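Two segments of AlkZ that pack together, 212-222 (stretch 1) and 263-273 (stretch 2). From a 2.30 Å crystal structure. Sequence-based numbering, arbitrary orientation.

Stretch 1 (212-222) IKAYLGAYGPA
Stretch 2, residues 263-273: FVLTEHAEELA

The helix through Lys213 and Leu216 runs at 98° to strand 263-265, their axes 7.7 Å apart at closest approach, and the chain leaving it, with a cis peptide before Pro221 (phi/psi -71/157), turns extended at Ala222 (-154/159). There it meets Phe263 (-104/133) in a single antiparallel bridge, CA-CA 5.2 Å. Both polar groups of each residue are paired: Ala222 N donates to Phe263 O at 3.0 Å, and Phe263 N to Ala222 O at 2.8 Å. Phe263 O also receives a CA-H contact from Pro221 CA, 3.2 Å.

Where direct pairing stops, one water takes over, serving Leu265 N, which has no direct partner across the stretches. It accepts from Leu265 N (2.9 Å), donates weakly to Leu216 O (3.0 Å), and lies 3.0 Å from His268 ND1, so strand, helix and imidazole share a single site. Leu216 O also takes a weak bond from Gly220 N, 3.0 Å.

Apolar side chains make much of the remaining contact. Leu265 and Leu216, both m,t, point toward each other's stretch, with Leu216 CB 4.0 Å from Leu265 CG. Pro221 CB lies 4.1 Å from Val264 CB (chi1 p), and Pro221 CG 3.9 Å from Leu272 CD2 (t,p), so one proline ring touches both strand and helix of the partner. With no side chain at Gly217, its CA comes to 4.1 Å from His268 CE1. Between two exposed side chains, Lys213 NZ and Glu267 OE1 form a long salt bridge, 3.7 Å.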

# COMPACT_ATOMS: atom_id res chain seq x y z
N ILE A 212 -6.86 11.09 4.67
CA ILE A 212 -6.83 10.86 6.11
C ILE A 212 -8.01 10.00 6.53
O ILE A 212 -7.85 9.06 7.31
CB ILE A 212 -6.84 12.20 6.89
CG1 ILE A 212 -5.52 12.94 6.66
CG2 ILE A 212 -7.04 11.97 8.39
CD1 ILE A 212 -5.53 14.38 7.12
N LYS A 213 -9.19 10.30 5.99
CA LYS A 213 -10.39 9.51 6.26
C LYS A 213 -10.18 8.05 5.88
O LYS A 213 -10.48 7.15 6.66
CB LYS A 213 -11.60 10.06 5.50
CG LYS A 213 -12.58 10.84 6.36
CD LYS A 213 -13.93 11.00 5.66
CE LYS A 213 -14.66 9.67 5.52
NZ LYS A 213 -16.07 9.82 5.05
N ALA A 214 -9.70 7.84 4.66
CA ALA A 214 -9.46 6.49 4.15
C ALA A 214 -8.44 5.75 5.01
O ALA A 214 -8.61 4.58 5.32
CB ALA A 214 -9.00 6.55 2.70
N TYR A 215 -7.37 6.45 5.38
CA TYR A 215 -6.32 5.85 6.19
C TYR A 215 -6.83 5.42 7.56
O TYR A 215 -6.64 4.27 7.97
CB TYR A 215 -5.14 6.81 6.36
CG TYR A 215 -4.04 6.23 7.22
CD1 TYR A 215 -3.11 5.34 6.69
CD2 TYR A 215 -3.95 6.55 8.56
CE1 TYR A 215 -2.12 4.80 7.48
CE2 TYR A 215 -2.96 6.01 9.36
CZ TYR A 215 -2.05 5.13 8.81
OH TYR A 215 -1.06 4.60 9.60
N LEU A 216 -7.47 6.34 8.27
CA LEU A 216 -7.97 6.05 9.62
C LEU A 216 -9.07 5.00 9.60
O LEU A 216 -9.29 4.31 10.59
CB LEU A 216 -8.49 7.33 10.27
CG LEU A 216 -7.46 8.42 10.58
CD1 LEU A 216 -8.16 9.62 11.21
CD2 LEU A 216 -6.36 7.91 11.50
N GLY A 217 -9.75 4.87 8.46
CA GLY A 217 -10.82 3.91 8.32
C GLY A 217 -10.35 2.47 8.26
O GLY A 217 -11.15 1.55 8.38
N ALA A 218 -9.05 2.28 8.08
CA ALA A 218 -8.47 0.94 8.01
C ALA A 218 -7.41 0.71 9.08
O ALA A 218 -7.27 -0.40 9.60
CB ALA A 218 -7.87 0.70 6.63
N TYR A 219 -6.67 1.77 9.42
CA TYR A 219 -5.51 1.65 10.30
C TYR A 219 -5.58 2.56 11.53
O TYR A 219 -4.58 2.73 12.23
CB TYR A 219 -4.23 1.95 9.51
CG TYR A 219 -4.17 1.26 8.18
CD1 TYR A 219 -4.07 -0.13 8.09
CD2 TYR A 219 -4.22 1.98 7.00
CE1 TYR A 219 -4.02 -0.76 6.86
CE2 TYR A 219 -4.17 1.36 5.77
CZ TYR A 219 -4.08 -0.02 5.71
OH TYR A 219 -4.04 -0.63 4.48
N GLY A 220 -6.75 3.14 11.77
CA GLY A 220 -6.95 3.95 12.96
C GLY A 220 -7.04 3.09 14.20
O GLY A 220 -7.18 1.87 14.10
N PRO A 221 -6.93 3.71 15.39
CA PRO A 221 -6.55 5.11 15.58
C PRO A 221 -5.08 5.31 15.27
O PRO A 221 -4.32 4.34 15.33
CB PRO A 221 -6.84 5.37 17.07
CG PRO A 221 -7.70 4.21 17.52
CD PRO A 221 -7.29 3.06 16.67
N ALA A 222 -4.67 6.53 14.93
CA ALA A 222 -3.28 6.80 14.57
C ALA A 222 -2.91 8.25 14.83
O ALA A 222 -3.77 9.12 14.91
CB ALA A 222 -3.04 6.44 13.12
N PHE A 263 -5.76 9.65 16.84
CA PHE A 263 -7.02 10.08 16.24
C PHE A 263 -7.76 8.92 15.59
O PHE A 263 -7.18 8.13 14.85
CB PHE A 263 -6.77 11.17 15.19
CG PHE A 263 -6.22 12.45 15.76
CD1 PHE A 263 -6.98 13.25 16.59
CD2 PHE A 263 -4.93 12.86 15.44
CE1 PHE A 263 -6.48 14.43 17.10
CE2 PHE A 263 -4.42 14.04 15.95
CZ PHE A 263 -5.19 14.82 16.78
N VAL A 264 -9.06 8.83 15.86
CA VAL A 264 -9.95 7.93 15.13
C VAL A 264 -11.08 8.76 14.54
O VAL A 264 -11.39 9.83 15.06
CB VAL A 264 -10.52 6.81 16.05
CG1 VAL A 264 -11.57 7.36 17.02
CG2 VAL A 264 -11.10 5.68 15.21
N LEU A 265 -11.67 8.30 13.44
CA LEU A 265 -12.85 8.96 12.91
C LEU A 265 -13.98 8.87 13.92
O LEU A 265 -14.23 7.81 14.49
CB LEU A 265 -13.29 8.35 11.58
CG LEU A 265 -12.33 8.52 10.39
CD1 LEU A 265 -12.80 7.70 9.21
CD2 LEU A 265 -12.21 9.99 10.01
N THR A 266 -14.65 9.99 14.16
CA THR A 266 -15.74 10.05 15.13
C THR A 266 -16.85 9.06 14.76
O THR A 266 -17.49 8.50 15.64
CB THR A 266 -16.31 11.47 15.23
OG1 THR A 266 -15.26 12.38 15.59
CG2 THR A 266 -17.43 11.55 16.27
N GLU A 267 -17.06 8.85 13.47
CA GLU A 267 -18.09 7.93 13.01
C GLU A 267 -17.78 6.47 13.37
O GLU A 267 -18.63 5.61 13.26
CB GLU A 267 -18.28 8.05 11.49
CG GLU A 267 -17.04 7.73 10.67
CD GLU A 267 -17.32 7.71 9.17
OE1 GLU A 267 -16.54 8.33 8.41
OE2 GLU A 267 -18.30 7.06 8.75
N HIS A 268 -16.55 6.22 13.82
CA HIS A 268 -16.12 4.87 14.20
C HIS A 268 -15.84 4.73 15.69
O HIS A 268 -15.46 3.66 16.16
CB HIS A 268 -14.86 4.48 13.41
CG HIS A 268 -15.08 4.35 11.94
ND1 HIS A 268 -14.10 4.63 11.01
CD2 HIS A 268 -16.17 3.96 11.23
CE1 HIS A 268 -14.58 4.42 9.80
NE2 HIS A 268 -15.83 4.01 9.90
N ALA A 269 -16.02 5.82 16.44
CA ALA A 269 -15.67 5.84 17.86
C ALA A 269 -16.47 4.83 18.68
O ALA A 269 -15.90 4.02 19.40
CB ALA A 269 -15.87 7.24 18.42
N GLU A 270 -17.80 4.88 18.55
CA GLU A 270 -18.68 3.99 19.31
C GLU A 270 -18.45 2.53 18.93
O GLU A 270 -18.44 1.64 19.79
CB GLU A 270 -20.14 4.36 19.07
CG GLU A 270 -20.54 5.70 19.65
CD GLU A 270 -20.50 5.72 21.17
OE1 GLU A 270 -20.95 4.73 21.79
OE2 GLU A 270 -20.00 6.71 21.74
N GLU A 271 -18.28 2.29 17.64
CA GLU A 271 -18.00 0.97 17.11
C GLU A 271 -16.73 0.37 17.72
O GLU A 271 -16.70 -0.80 18.10
CB GLU A 271 -17.88 1.05 15.59
CG GLU A 271 -17.67 -0.27 14.88
CD GLU A 271 -17.65 -0.10 13.37
OE1 GLU A 271 -16.55 -0.10 12.78
OE2 GLU A 271 -18.74 0.05 12.78
N LEU A 272 -15.69 1.19 17.81
CA LEU A 272 -14.42 0.75 18.37
C LEU A 272 -14.57 0.38 19.84
O LEU A 272 -14.08 -0.65 20.29
CB LEU A 272 -13.35 1.84 18.21
CG LEU A 272 -12.03 1.64 18.95
CD1 LEU A 272 -11.34 0.36 18.49
CD2 LEU A 272 -11.11 2.85 18.76
N ALA A 273 -15.27 1.23 20.59
CA ALA A 273 -15.45 1.02 22.02
C ALA A 273 -16.19 -0.28 22.32
O ALA A 273 -16.00 -0.89 23.38
CB ALA A 273 -16.21 2.20 22.63
O HOH W 1 -11.50 5.74 12.03